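Local structure of glucose-6-phosphate dehydrogenase (Trypanosoma cruzi, 5AQ1) at residues Glu180-Arg185 with Gly257-Ser262; Ile266-Gln271 with Ala365-Glu370; Asn272-Ile277 with Arg372-Arg377. The protein catalyses the NADP+-dependent oxidation of glucose 6-phosphate to 6-phosphoglucono-1,5-lactone, the first step of the pentose phosphate pathway. One frame throughout, in Å; residues are numbered along the deposited sequence.

Interaction 1 (Glu180-Arg185 with Gly257-Ser262); sequences EKPFGR and GGYFDS. With NDP (NADPH dihydro-nicotinamide-adenine-dinucleotide phosphate), chain G; BG6 (6-O-phosphono-beta-D-glucopyranose), chain F.
P182 and R185 each reach one residue of the loop 257-262: P182 meets Y259, and R185 meets S262. The proline belongs to EKPFG, the cis-proline peptide of glucose-6-phosphate dehydrogenases, which follows strand 175-179 of the coenzyme domain and lies between coenzyme and sugar phosphate.

The van der Waals part is slight. The proline ring carbon P182 CD stands 3.5 Å from the hydroxyl oxygen Y259 OH, the two side chains coming from opposite directions. Y259 has its CG trans to the backbone N (chi1 179°), which throws the ring out from its loop toward the proline. The tyrosine is poorly ordered, so this touch is loosely defined.

Polar contacts with the ligands are firmer. The nicotinamide-ribose hydroxyl O2D of NADPH donates to K181 O at 2.7 Å, while K181 NZ, at the far end of the side chain, donates to BG6 O2 at 3.1 Å. One residue thus grips coenzyme and sugar together, and E180 CB lies against O4D, the ring oxygen of the same ribose.

Farther along, the bend at chi3 (-70°) turns the R185 guanidinium edge-on to the other loop: R185 NH1 donates to S262 O at 2.6 Å, with the oxygen only 2° out of the guanidinium plane.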
loop_
_atom_site.group_PDB
_atom_site.type_symbol
_atom_site.label_atom_id
_atom_site.label_comp_id
_atom_site.label_asym_id
_atom_site.label_seq_id
_atom_site.Cartn_x
_atom_site.Cartn_y
_atom_site.Cartn_z
ATOM N N GLU B 180 -33.880 10.387 24.485
ATOM C CA GLU B 180 -33.615 8.951 24.412
ATOM C C GLU B 180 -34.367 8.282 23.263
ATOM O O GLU B 180 -35.383 8.792 22.789
ATOM C CB GLU B 180 -34.013 8.284 25.730
ATOM C CG GLU B 180 -33.103 8.607 26.909
ATOM C CD GLU B 180 -31.844 7.748 26.968
ATOM O OE1 GLU B 180 -31.808 6.654 26.356
ATOM O OE2 GLU B 180 -30.890 8.169 27.660
ATOM N N LYS B 181 -33.860 7.128 22.833
ATOM C CA LYS B 181 -34.509 6.321 21.796
ATOM C C LYS B 181 -35.742 5.641 22.408
ATOM O O LYS B 181 -35.844 5.572 23.626
ATOM C CB LYS B 181 -33.514 5.301 21.218
ATOM C CG LYS B 181 -33.222 4.087 22.090
ATOM C CD LYS B 181 -32.146 3.224 21.446
ATOM C CE LYS B 181 -31.804 2.004 22.290
ATOM N NZ LYS B 181 -32.774 0.886 22.127
ATOM N N PRO B 182 -36.679 5.139 21.603
ATOM C CA PRO B 182 -36.621 5.107 20.139
ATOM C C PRO B 182 -36.844 6.458 19.471
ATOM O O PRO B 182 -37.598 7.286 19.991
ATOM C CB PRO B 182 -37.776 4.169 19.778
ATOM C CG PRO B 182 -38.766 4.370 20.874
ATOM C CD PRO B 182 -37.949 4.598 22.118
ATOM N N PHE B 183 -36.183 6.668 18.333
ATOM C CA PHE B 183 -36.421 7.841 17.492
ATOM C C PHE B 183 -37.172 7.385 16.242
ATOM O O PHE B 183 -36.584 7.197 15.176
ATOM C CB PHE B 183 -35.101 8.510 17.107
ATOM C CG PHE B 183 -34.237 8.868 18.280
ATOM C CD1 PHE B 183 -34.545 9.961 19.074
ATOM C CD2 PHE B 183 -33.113 8.114 18.589
ATOM C CE1 PHE B 183 -33.749 10.297 20.156
ATOM C CE2 PHE B 183 -32.314 8.444 19.672
ATOM C CZ PHE B 183 -32.633 9.535 20.458
ATOM N N GLY B 184 -38.476 7.188 16.392
ATOM C CA GLY B 184 -39.288 6.559 15.351
ATOM C C GLY B 184 -39.036 5.061 15.268
ATOM O O GLY B 184 -38.337 4.484 16.113
ATOM N N ARG B 185 -39.630 4.434 14.254
ATOM C CA ARG B 185 -39.458 2.997 13.992
ATOM C C ARG B 185 -39.045 2.684 12.543
ATOM O O ARG B 185 -38.866 1.522 12.189
ATOM C CB ARG B 185 -40.729 2.216 14.389
ATOM C CG ARG B 185 -42.042 2.914 14.055
ATOM C CD ARG B 185 -43.253 2.109 14.499
ATOM N NE ARG B 185 -43.420 0.900 13.693
ATOM C CZ ARG B 185 -43.123 -0.339 14.084
ATOM N NH1 ARG B 185 -42.644 -0.581 15.299
ATOM N NH2 ARG B 185 -43.313 -1.353 13.242
ATOM N N GLY B 257 -43.815 -6.331 29.278
ATOM C CA GLY B 257 -45.187 -5.967 28.933
ATOM C C GLY B 257 -45.419 -5.982 27.431
ATOM O O GLY B 257 -46.336 -5.323 26.936
ATOM N N GLY B 258 -44.594 -6.743 26.709
ATOM C CA GLY B 258 -44.681 -6.841 25.252
ATOM C C GLY B 258 -44.195 -5.605 24.516
ATOM O O GLY B 258 -44.525 -5.413 23.347
ATOM N N TYR B 259 -43.408 -4.771 25.190
ATOM C CA TYR B 259 -42.877 -3.548 24.591
ATOM C C TYR B 259 -41.921 -3.860 23.439
ATOM O O TYR B 259 -41.838 -3.109 22.463
ATOM C CB TYR B 259 -42.156 -2.720 25.657
ATOM C CG TYR B 259 -41.540 -1.437 25.145
ATOM C CD1 TYR B 259 -42.331 -0.440 24.573
ATOM C CD2 TYR B 259 -40.167 -1.213 25.243
ATOM C CE1 TYR B 259 -41.773 0.740 24.106
ATOM C CE2 TYR B 259 -39.598 -0.035 24.781
ATOM C CZ TYR B 259 -40.403 0.940 24.215
ATOM O OH TYR B 259 -39.842 2.114 23.756
ATOM N N PHE B 260 -41.206 -4.973 23.563
ATOM C CA PHE B 260 -40.222 -5.391 22.571
ATOM C C PHE B 260 -40.854 -5.879 21.262
ATOM O O PHE B 260 -40.249 -5.744 20.197
ATOM C CB PHE B 260 -39.338 -6.491 23.169
ATOM C CG PHE B 260 -38.159 -6.857 22.319
ATOM C CD1 PHE B 260 -36.957 -6.170 22.440
ATOM C CD2 PHE B 260 -38.243 -7.897 21.401
ATOM C CE1 PHE B 260 -35.865 -6.509 21.657
ATOM C CE2 PHE B 260 -37.154 -8.240 20.617
ATOM C CZ PHE B 260 -35.964 -7.545 20.744
ATOM N N ASP B 261 -42.066 -6.426 21.335
ATOM C CA ASP B 261 -42.693 -7.072 20.175
ATOM C C ASP B 261 -42.851 -6.162 18.956
ATOM O O ASP B 261 -42.666 -6.604 17.819
ATOM C CB ASP B 261 -44.058 -7.645 20.550
ATOM C CG ASP B 261 -44.610 -8.570 19.485
ATOM O OD1 ASP B 261 -43.975 -9.613 19.224
ATOM O OD2 ASP B 261 -45.673 -8.251 18.909
ATOM N N SER B 262 -43.200 -4.903 19.196
ATOM C CA SER B 262 -43.363 -3.939 18.114
ATOM C C SER B 262 -42.029 -3.351 17.655
ATOM O O SER B 262 -41.987 -2.653 16.648
ATOM C CB SER B 262 -44.302 -2.812 18.549
ATOM O OG SER B 262 -43.800 -2.143 19.697
HETATM P PA NDP G . -40.690 4.157 31.996
HETATM O O1A NDP G . -41.712 3.231 31.380
HETATM O O2A NDP G . -40.030 3.778 33.310
HETATM O O5B NDP G . -41.379 5.604 32.106
HETATM C C5B NDP G . -40.644 6.700 32.639
HETATM C C4B NDP G . -41.556 7.610 33.452
HETATM O O4B NDP G . -42.427 8.292 32.545
HETATM C C3B NDP G . -42.446 6.888 34.462
HETATM O O3B NDP G . -41.898 6.864 35.784
HETATM C C2B NDP G . -43.730 7.683 34.428
HETATM O O2B NDP G . -43.682 8.716 35.407
HETATM C C1B NDP G . -43.768 8.305 33.043
HETATM N N9A NDP G . -44.696 7.541 32.169
HETATM C C8A NDP G . -44.709 6.204 31.955
HETATM N N7A NDP G . -45.705 5.861 31.100
HETATM C C5A NDP G . -46.346 6.994 30.757
HETATM C C6A NDP G . -47.488 7.358 29.891
HETATM N N6A NDP G . -48.156 6.401 29.204
HETATM N N1A NDP G . -47.835 8.670 29.809
HETATM C C2A NDP G . -47.176 9.632 30.488
HETATM N N3A NDP G . -46.128 9.364 31.292
HETATM C C4A NDP G . -45.678 8.096 31.464
HETATM O O3 NDP G . -39.561 4.507 30.899
HETATM P PN NDP G . -37.998 4.163 31.100
HETATM O O1N NDP G . -37.438 4.912 32.284
HETATM O O2N NDP G . -37.834 2.662 31.020
HETATM O O5D NDP G . -37.369 4.812 29.770
HETATM C C5D NDP G . -37.372 6.221 29.543
HETATM C C4D NDP G . -36.893 6.503 28.124
HETATM O O4D NDP G . -35.562 6.005 27.947
HETATM C C3D NDP G . -37.763 5.802 27.096
HETATM O O3D NDP G . -37.979 6.655 25.967
HETATM C C2D NDP G . -36.969 4.575 26.697
HETATM O O2D NDP G . -37.276 4.148 25.361
HETATM C C1D NDP G . -35.526 5.036 26.890
HETATM N N1N NDP G . -34.626 3.907 27.174
HETATM C C2N NDP G . -34.558 3.379 28.407
HETATM C C3N NDP G . -33.722 2.305 28.700
HETATM C C7N NDP G . -33.662 1.737 30.090
HETATM O O7N NDP G . -32.593 1.308 30.498
HETATM N N7N NDP G . -34.756 1.697 30.855
HETATM C C4N NDP G . -32.851 1.691 27.631
HETATM C C5N NDP G . -33.020 2.353 26.342
HETATM C C6N NDP G . -33.887 3.423 26.168
HETATM P P2B NDP G . -44.996 9.417 36.018
HETATM O O1X NDP G . -46.127 8.439 35.812
HETATM O O2X NDP G . -44.599 9.597 37.466
HETATM O O3X NDP G . -45.149 10.698 35.229
HETATM C C1 BG6 F . -30.790 -0.747 25.369
HETATM C C2 BG6 F . -31.728 -1.712 24.647
HETATM O O1 BG6 F . -30.589 0.433 24.582
HETATM O O5 BG6 F . -29.527 -1.381 25.592
HETATM C C3 BG6 F . -31.876 -2.984 25.466
HETATM O O2 BG6 F . -33.008 -1.106 24.442
HETATM C C4 BG6 F . -30.494 -3.575 25.695
HETATM O O3 BG6 F . -32.711 -3.942 24.808
HETATM C C5 BG6 F . -29.617 -2.554 26.407
HETATM O O4 BG6 F . -30.609 -4.773 26.464
HETATM C C6 BG6 F . -28.225 -3.115 26.687
HETATM O O6 BG6 F . -27.359 -2.092 27.178
HETATM P P BG6 F . -25.960 -2.484 27.868
HETATM O O1P BG6 F . -25.252 -3.341 26.843
HETATM O O2P BG6 F . -25.274 -1.168 28.104
HETATM O O3P BG6 F . -26.378 -3.214 29.122
#

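Interaction 2 (Ile266-Gln271 with Ala365-Glu370); sequences IRDVIQ and AGKALE. With BG6 (6-O-phosphono-beta-D-glucopyranose), chain F.
V269 and I270, on helix 264-282, close on A365 near the end of strand 361-366, and this is the tight half of the contact. A365 CB is the single methyl that both side chains share. V269 CG2 sits 3.5 Å from A365 CB, and I270 CG1 comes within 3.7 Å of the same A365 CB. The chi1 of V269 (-55°) lodges CG2 between the backbone N and the carbonyl carbon, and that branch is the one that meets the alanine. F247 of strand 240-248 also touches both V269 and A365, packing against the cluster from the sheet. All of it is buried and apolar.

The other half is looser, because D268 and K367 meet mainly through the substrate. D268 OD2 and K367 NZ are 4.1 Å apart, opposite charges that stop short of a salt bridge, although K367 CE does lie alongside D268 OD2 at 3.6 Å. BG6 bridges them. Its O2 donates to D268 OD1 at 2.6 Å and its O3 to D268 OD2, a bond modelled too short for its exact length to be trusted. K367 NZ donates to both BG6 O3 and BG6 O4, at 2.9 Å each. The K367 chain runs straight until chi4 (-86°), where the turn brings NZ up to these two hydroxyls. E249 completes the setting: its OE1 forms a salt bridge with K367 NZ, and it bonds to the sugar as well.

Neighbouring sugar hydroxyls are thus read by a carboxylate from the helix and an ammonium from just past a strand end, which is the glucose 6-phosphate site of this enzyme family, set where helix 264-282 lies on the large mixed sheet.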
loop_
_atom_site.group_PDB
_atom_site.type_symbol
_atom_site.label_atom_id
_atom_site.label_comp_id
_atom_site.label_asym_id
_atom_site.label_seq_id
_atom_site.Cartn_x
_atom_site.Cartn_y
_atom_site.Cartn_z
ATOM N N ILE B 266 -33.550 -5.584 15.616
ATOM C CA ILE B 266 -32.920 -4.687 14.651
ATOM C C ILE B 266 -33.120 -3.234 15.076
ATOM O O ILE B 266 -32.166 -2.459 15.120
ATOM C CB ILE B 266 -33.451 -4.910 13.220
ATOM C CG1 ILE B 266 -33.076 -6.314 12.734
ATOM C CG2 ILE B 266 -32.874 -3.872 12.266
ATOM C CD1 ILE B 266 -33.853 -6.785 11.525
ATOM N N ARG B 267 -34.359 -2.873 15.393
ATOM C CA ARG B 267 -34.658 -1.531 15.892
ATOM C C ARG B 267 -34.047 -1.269 17.276
ATOM O O ARG B 267 -33.656 -0.139 17.580
ATOM C CB ARG B 267 -36.170 -1.301 15.949
ATOM C CG ARG B 267 -36.872 -1.314 14.600
ATOM C CD ARG B 267 -38.274 -0.742 14.724
ATOM N NE ARG B 267 -39.088 -0.943 13.522
ATOM C CZ ARG B 267 -39.717 -2.073 13.197
ATOM N NH1 ARG B 267 -39.633 -3.151 13.971
ATOM N NH2 ARG B 267 -40.439 -2.130 12.083
ATOM N N ASP B 268 -33.960 -2.310 18.102
ATOM C CA ASP B 268 -33.542 -2.163 19.500
ATOM C C ASP B 268 -32.047 -1.889 19.668
ATOM O O ASP B 268 -31.668 -1.018 20.454
ATOM C CB ASP B 268 -33.937 -3.408 20.304
ATOM C CG ASP B 268 -33.798 -3.210 21.808
ATOM O OD1 ASP B 268 -34.190 -2.140 22.319
ATOM O OD2 ASP B 268 -33.313 -4.144 22.483
ATOM N N VAL B 269 -31.205 -2.630 18.947
ATOM C CA VAL B 269 -29.744 -2.494 19.097
ATOM C C VAL B 269 -28.932 -2.351 17.803
ATOM O O VAL B 269 -27.874 -1.722 17.820
ATOM C CB VAL B 269 -29.143 -3.655 19.924
ATOM C CG1 VAL B 269 -29.848 -3.774 21.269
ATOM C CG2 VAL B 269 -29.226 -4.974 19.174
ATOM N N ILE B 270 -29.394 -2.930 16.696
ATOM C CA ILE B 270 -28.618 -2.904 15.454
ATOM C C ILE B 270 -28.669 -1.531 14.783
ATOM O O ILE B 270 -27.632 -0.969 14.436
ATOM C CB ILE B 270 -29.074 -3.999 14.466
ATOM C CG1 ILE B 270 -28.780 -5.380 15.064
ATOM C CG2 ILE B 270 -28.371 -3.838 13.120
ATOM C CD1 ILE B 270 -29.198 -6.549 14.200
ATOM N N GLN B 271 -29.875 -0.991 14.625
ATOM C CA GLN B 271 -30.080 0.305 13.973
ATOM C C GLN B 271 -29.357 1.460 14.662
ATOM O O GLN B 271 -29.024 2.459 14.018
ATOM C CB GLN B 271 -31.578 0.610 13.884
ATOM C CG GLN B 271 -31.923 1.927 13.202
ATOM C CD GLN B 271 -31.903 3.130 14.136
ATOM O OE1 GLN B 271 -31.861 2.994 15.359
ATOM N NE2 GLN B 271 -31.922 4.319 13.552
ATOM N N ALA B 365 -26.697 -9.660 16.576
ATOM C CA ALA B 365 -27.264 -9.215 17.835
ATOM C C ALA B 365 -28.366 -10.176 18.244
ATOM O O ALA B 365 -29.243 -10.499 17.443
ATOM C CB ALA B 365 -27.818 -7.805 17.691
ATOM N N GLY B 366 -28.314 -10.642 19.484
ATOM C CA GLY B 366 -29.334 -11.547 19.989
ATOM C C GLY B 366 -29.502 -11.492 21.492
ATOM O O GLY B 366 -28.548 -11.224 22.223
ATOM N N LYS B 367 -30.730 -11.735 21.937
ATOM C CA LYS B 367 -31.040 -11.917 23.349
ATOM C C LYS B 367 -31.295 -13.403 23.592
ATOM O O LYS B 367 -31.470 -14.171 22.641
ATOM C CB LYS B 367 -32.256 -11.074 23.742
ATOM C CG LYS B 367 -31.980 -9.573 23.771
ATOM C CD LYS B 367 -33.225 -8.769 24.125
ATOM C CE LYS B 367 -32.954 -7.268 24.142
ATOM N NZ LYS B 367 -32.432 -6.777 25.449
ATOM N N ALA B 368 -31.300 -13.804 24.861
ATOM C CA ALA B 368 -31.462 -15.209 25.247
ATOM C C ALA B 368 -30.398 -16.115 24.616
ATOM O O ALA B 368 -30.713 -17.187 24.092
ATOM C CB ALA B 368 -32.864 -15.699 24.903
ATOM N N LEU B 369 -29.139 -15.684 24.688
ATOM C CA LEU B 369 -28.015 -16.454 24.152
ATOM C C LEU B 369 -27.136 -17.017 25.281
ATOM O O LEU B 369 -27.446 -16.835 26.456
ATOM C CB LEU B 369 -27.197 -15.577 23.199
ATOM C CG LEU B 369 -27.899 -15.146 21.909
ATOM C CD1 LEU B 369 -27.018 -14.176 21.141
ATOM C CD2 LEU B 369 -28.250 -16.343 21.037
ATOM N N GLU B 370 -26.052 -17.708 24.922
ATOM C CA GLU B 370 -25.177 -18.354 25.921
ATOM C C GLU B 370 -24.355 -17.410 26.805
ATOM O O GLU B 370 -23.905 -17.813 27.876
ATOM C CB GLU B 370 -24.235 -19.416 25.311
ATOM C CG GLU B 370 -23.974 -19.388 23.811
ATOM C CD GLU B 370 -23.358 -18.099 23.305
ATOM O OE1 GLU B 370 -22.125 -17.936 23.401
ATOM O OE2 GLU B 370 -24.112 -17.265 22.770
HETATM C C1 BG6 F . -30.790 -0.747 25.369
HETATM C C2 BG6 F . -31.728 -1.712 24.647
HETATM O O1 BG6 F . -30.589 0.433 24.582
HETATM O O5 BG6 F . -29.527 -1.381 25.592
HETATM C C3 BG6 F . -31.876 -2.984 25.466
HETATM O O2 BG6 F . -33.008 -1.106 24.442
HETATM C C4 BG6 F . -30.494 -3.575 25.695
HETATM O O3 BG6 F . -32.711 -3.942 24.808
HETATM C C5 BG6 F . -29.617 -2.554 26.407
HETATM O O4 BG6 F . -30.609 -4.773 26.464
HETATM C C6 BG6 F . -28.225 -3.115 26.687
HETATM O O6 BG6 F . -27.359 -2.092 27.178
HETATM P P BG6 F . -25.960 -2.484 27.868
HETATM O O1P BG6 F . -25.252 -3.341 26.843
HETATM O O2P BG6 F . -25.274 -1.168 28.104
HETATM O O3P BG6 F . -26.378 -3.214 29.122
#

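Interaction 3 (Asn272-Ile277 with Arg372-Arg377); sequences NHLTQI and RLLDIR. With BG6 (6-O-phosphono-beta-D-glucopyranose), chain F.
I277 gives up more surface than any other residue here, and it is shared between L374 and I376 of strand 373-380. Its CG2 branch does the closer work: I277 CG2 lies 3.6 Å from I376 CD1, the two isoleucines crossing at a slant. With chi1 at -72°, I277 CG2 stands trans to the backbone N, while CG1 runs off on another course; its terminal CD1 grazes L374 CD1 at 4.3 Å.

L374 carries the other end of the contact. Its CD1 meets CD2 of L274, one helical turn before I277, at 3.9 Å, the two leucines sliding past each other in opposite directions. L374 and I376 both send their CB toward the helix, whereas D375 between them points away and pairs with R377, D375 OD2 lying 3.0 Å from R377 NE.

The helix thus lies on one face of the large mixed sheet of the C-terminal domain; the axis of segment 272-277 passes 11.1 Å from that of strand 373-377, the two running nearly the same way at 26°. L274 also rests on I245 and F247 of strand 240-248, and on I363 and A365 of strand 361-366.

Next to this apolar seam along both segments are residues of the substrate pocket. H273 NE2 meets BG6 O1 at 2.8 Å, at the ring edge and nearly straight (163°), while H273 ND1 bonds to D210. This is consistent with the Asp-His pair of the family, whose histidine acts as general base on the C1 hydroxyl. On the strand side, R372 extends its guanidinium edge toward the phosphate, R372 NH2 ending 3.6 Å from BG6 O3P, a long approach rather than a hydrogen bond.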
loop_
_atom_site.group_PDB
_atom_site.type_symbol
_atom_site.label_atom_id
_atom_site.label_comp_id
_atom_site.label_asym_id
_atom_site.label_seq_id
_atom_site.Cartn_x
_atom_site.Cartn_y
_atom_site.Cartn_z
ATOM N N ASN B 272 -29.115 1.324 15.964
ATOM C CA ASN B 272 -28.485 2.384 16.743
ATOM C C ASN B 272 -27.100 1.983 17.259
ATOM O O ASN B 272 -26.090 2.461 16.747
ATOM C CB ASN B 272 -29.412 2.862 17.875
ATOM C CG ASN B 272 -30.167 1.725 18.543
ATOM O OD1 ASN B 272 -29.583 0.927 19.277
ATOM N ND2 ASN B 272 -31.472 1.646 18.296
ATOM N N HIS B 273 -27.043 1.100 18.251
ATOM C CA HIS B 273 -25.781 0.811 18.936
ATOM C C HIS B 273 -24.706 0.285 17.987
ATOM O O HIS B 273 -23.591 0.803 17.949
ATOM C CB HIS B 273 -25.990 -0.207 20.060
ATOM C CG HIS B 273 -26.938 0.245 21.126
ATOM N ND1 HIS B 273 -26.873 1.499 21.698
ATOM C CD2 HIS B 273 -27.958 -0.396 21.741
ATOM C CE1 HIS B 273 -27.819 1.611 22.613
ATOM N NE2 HIS B 273 -28.491 0.475 22.659
ATOM N N LEU B 274 -25.046 -0.749 17.224
ATOM C CA LEU B 274 -24.070 -1.423 16.372
ATOM C C LEU B 274 -23.778 -0.646 15.086
ATOM O O LEU B 274 -22.675 -0.746 14.540
ATOM C CB LEU B 274 -24.527 -2.850 16.052
ATOM C CG LEU B 274 -24.878 -3.740 17.255
ATOM C CD1 LEU B 274 -24.990 -5.193 16.813
ATOM C CD2 LEU B 274 -23.871 -3.615 18.391
ATOM N N THR B 275 -24.751 0.125 14.611
ATOM C CA THR B 275 -24.534 1.013 13.471
ATOM C C THR B 275 -23.618 2.178 13.858
ATOM O O THR B 275 -22.818 2.636 13.048
ATOM C CB THR B 275 -25.868 1.545 12.913
ATOM O OG1 THR B 275 -26.684 0.442 12.510
ATOM C CG2 THR B 275 -25.638 2.465 11.710
ATOM N N GLN B 276 -23.735 2.655 15.094
ATOM C CA GLN B 276 -22.812 3.667 15.615
ATOM C C GLN B 276 -21.382 3.133 15.606
ATOM O O GLN B 276 -20.460 3.799 15.131
ATOM C CB GLN B 276 -23.200 4.082 17.036
ATOM C CG GLN B 276 -24.301 5.127 17.102
ATOM C CD GLN B 276 -23.865 6.476 16.572
ATOM O OE1 GLN B 276 -22.670 6.774 16.494
ATOM N NE2 GLN B 276 -24.834 7.306 16.205
ATOM N N ILE B 277 -21.212 1.926 16.138
ATOM C CA ILE B 277 -19.917 1.252 16.119
ATOM C C ILE B 277 -19.446 1.062 14.676
ATOM O O ILE B 277 -18.287 1.327 14.363
ATOM C CB ILE B 277 -19.972 -0.100 16.868
ATOM C CG1 ILE B 277 -20.083 0.149 18.375
ATOM C CG2 ILE B 277 -18.737 -0.939 16.577
ATOM C CD1 ILE B 277 -20.525 -1.055 19.174
ATOM N N ARG B 372 -23.226 -12.921 27.777
ATOM C CA ARG B 372 -23.282 -11.488 27.564
ATOM C C ARG B 372 -21.981 -11.075 26.890
ATOM O O ARG B 372 -20.899 -11.370 27.396
ATOM C CB ARG B 372 -23.445 -10.754 28.893
ATOM C CG ARG B 372 -23.446 -9.238 28.757
ATOM C CD ARG B 372 -24.237 -8.573 29.874
ATOM N NE ARG B 372 -24.244 -7.118 29.734
ATOM C CZ ARG B 372 -23.294 -6.298 30.184
ATOM N NH1 ARG B 372 -22.224 -6.766 30.825
ATOM N NH2 ARG B 372 -23.417 -4.989 29.991
ATOM N N LEU B 373 -22.085 -10.414 25.741
ATOM C CA LEU B 373 -20.901 -10.001 24.994
ATOM C C LEU B 373 -21.176 -8.820 24.082
ATOM O O LEU B 373 -22.233 -8.731 23.457
ATOM C CB LEU B 373 -20.373 -11.160 24.141
ATOM C CG LEU B 373 -19.116 -10.884 23.304
ATOM C CD1 LEU B 373 -17.916 -10.586 24.193
ATOM C CD2 LEU B 373 -18.818 -12.058 22.388
ATOM N N LEU B 374 -20.210 -7.908 24.036
ATOM C CA LEU B 374 -20.139 -6.897 22.993
ATOM C C LEU B 374 -18.695 -6.847 22.529
ATOM O O LEU B 374 -17.822 -6.384 23.270
ATOM C CB LEU B 374 -20.576 -5.523 23.510
ATOM C CG LEU B 374 -20.509 -4.366 22.505
ATOM C CD1 LEU B 374 -21.502 -4.568 21.372
ATOM C CD2 LEU B 374 -20.765 -3.046 23.208
ATOM N N ASP B 375 -18.431 -7.337 21.321
ATOM C CA ASP B 375 -17.078 -7.248 20.773
ATOM C C ASP B 375 -17.041 -6.918 19.292
ATOM O O ASP B 375 -18.022 -7.085 18.560
ATOM C CB ASP B 375 -16.231 -8.496 21.121
ATOM C CG ASP B 375 -16.588 -9.740 20.299
ATOM O OD1 ASP B 375 -17.485 -9.693 19.432
ATOM O OD2 ASP B 375 -15.942 -10.788 20.531
ATOM N N ILE B 376 -15.881 -6.421 18.882
ATOM C CA ILE B 376 -15.601 -6.055 17.507
ATOM C C ILE B 376 -14.429 -6.920 17.071
ATOM O O ILE B 376 -13.423 -6.999 17.778
ATOM C CB ILE B 376 -15.214 -4.565 17.409
ATOM C CG1 ILE B 376 -16.357 -3.678 17.914
ATOM C CG2 ILE B 376 -14.850 -4.185 15.979
ATOM C CD1 ILE B 376 -15.907 -2.305 18.351
ATOM N N ARG B 377 -14.562 -7.575 15.924
ATOM C CA ARG B 377 -13.490 -8.415 15.399
ATOM C C ARG B 377 -13.104 -7.991 13.985
ATOM O O ARG B 377 -13.891 -8.132 13.053
ATOM C CB ARG B 377 -13.903 -9.885 15.438
ATOM C CG ARG B 377 -13.910 -10.463 16.842
ATOM C CD ARG B 377 -14.710 -11.748 16.924
ATOM N NE ARG B 377 -14.741 -12.282 18.288
ATOM C CZ ARG B 377 -13.753 -12.963 18.867
ATOM N NH1 ARG B 377 -12.621 -13.214 18.218
ATOM N NH2 ARG B 377 -13.897 -13.402 20.108
HETATM C C1 BG6 F . -30.790 -0.747 25.369
HETATM C C2 BG6 F . -31.728 -1.712 24.647
HETATM O O1 BG6 F . -30.589 0.433 24.582
HETATM O O5 BG6 F . -29.527 -1.381 25.592
HETATM C C3 BG6 F . -31.876 -2.984 25.466
HETATM O O2 BG6 F . -33.008 -1.106 24.442
HETATM C C4 BG6 F . -30.494 -3.575 25.695
HETATM O O3 BG6 F . -32.711 -3.942 24.808
HETATM C C5 BG6 F . -29.617 -2.554 26.407
HETATM O O4 BG6 F . -30.609 -4.773 26.464
HETATM C C6 BG6 F . -28.225 -3.115 26.687
HETATM O O6 BG6 F . -27.359 -2.092 27.178
HETATM P P BG6 F . -25.960 -2.484 27.868
HETATM O O1P BG6 F . -25.252 -3.341 26.843
HETATM O O2P BG6 F . -25.274 -1.168 28.104
HETATM O O3P BG6 F . -26.378 -3.214 29.122
#

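All three contacts border glucose 6-phosphate, and interactions 2 and 3 are successive levels of helix 264-282, their centres about 10 Å apart. Between those levels L274 CD1 packs on A365 CB at 3.9 Å, and L274 N lies 3.0 Å from V269 O, where the helix turn is widened. Interaction 1 sits about 13 Å from interaction 2 and about 19 Å from interaction 3, centre to centre, and adds the coenzyme. Polar links fasten it to the helix, among them a salt bridge from K181 NZ to D268 OD1 at 3.3 Å and a probable hydrogen bond between R185 O and R267 NE, 2.8 Å apart. K181 CE also comes within 3.7 Å of H273 NE2, so the EKPFG peptide borders both sugar-binding levels.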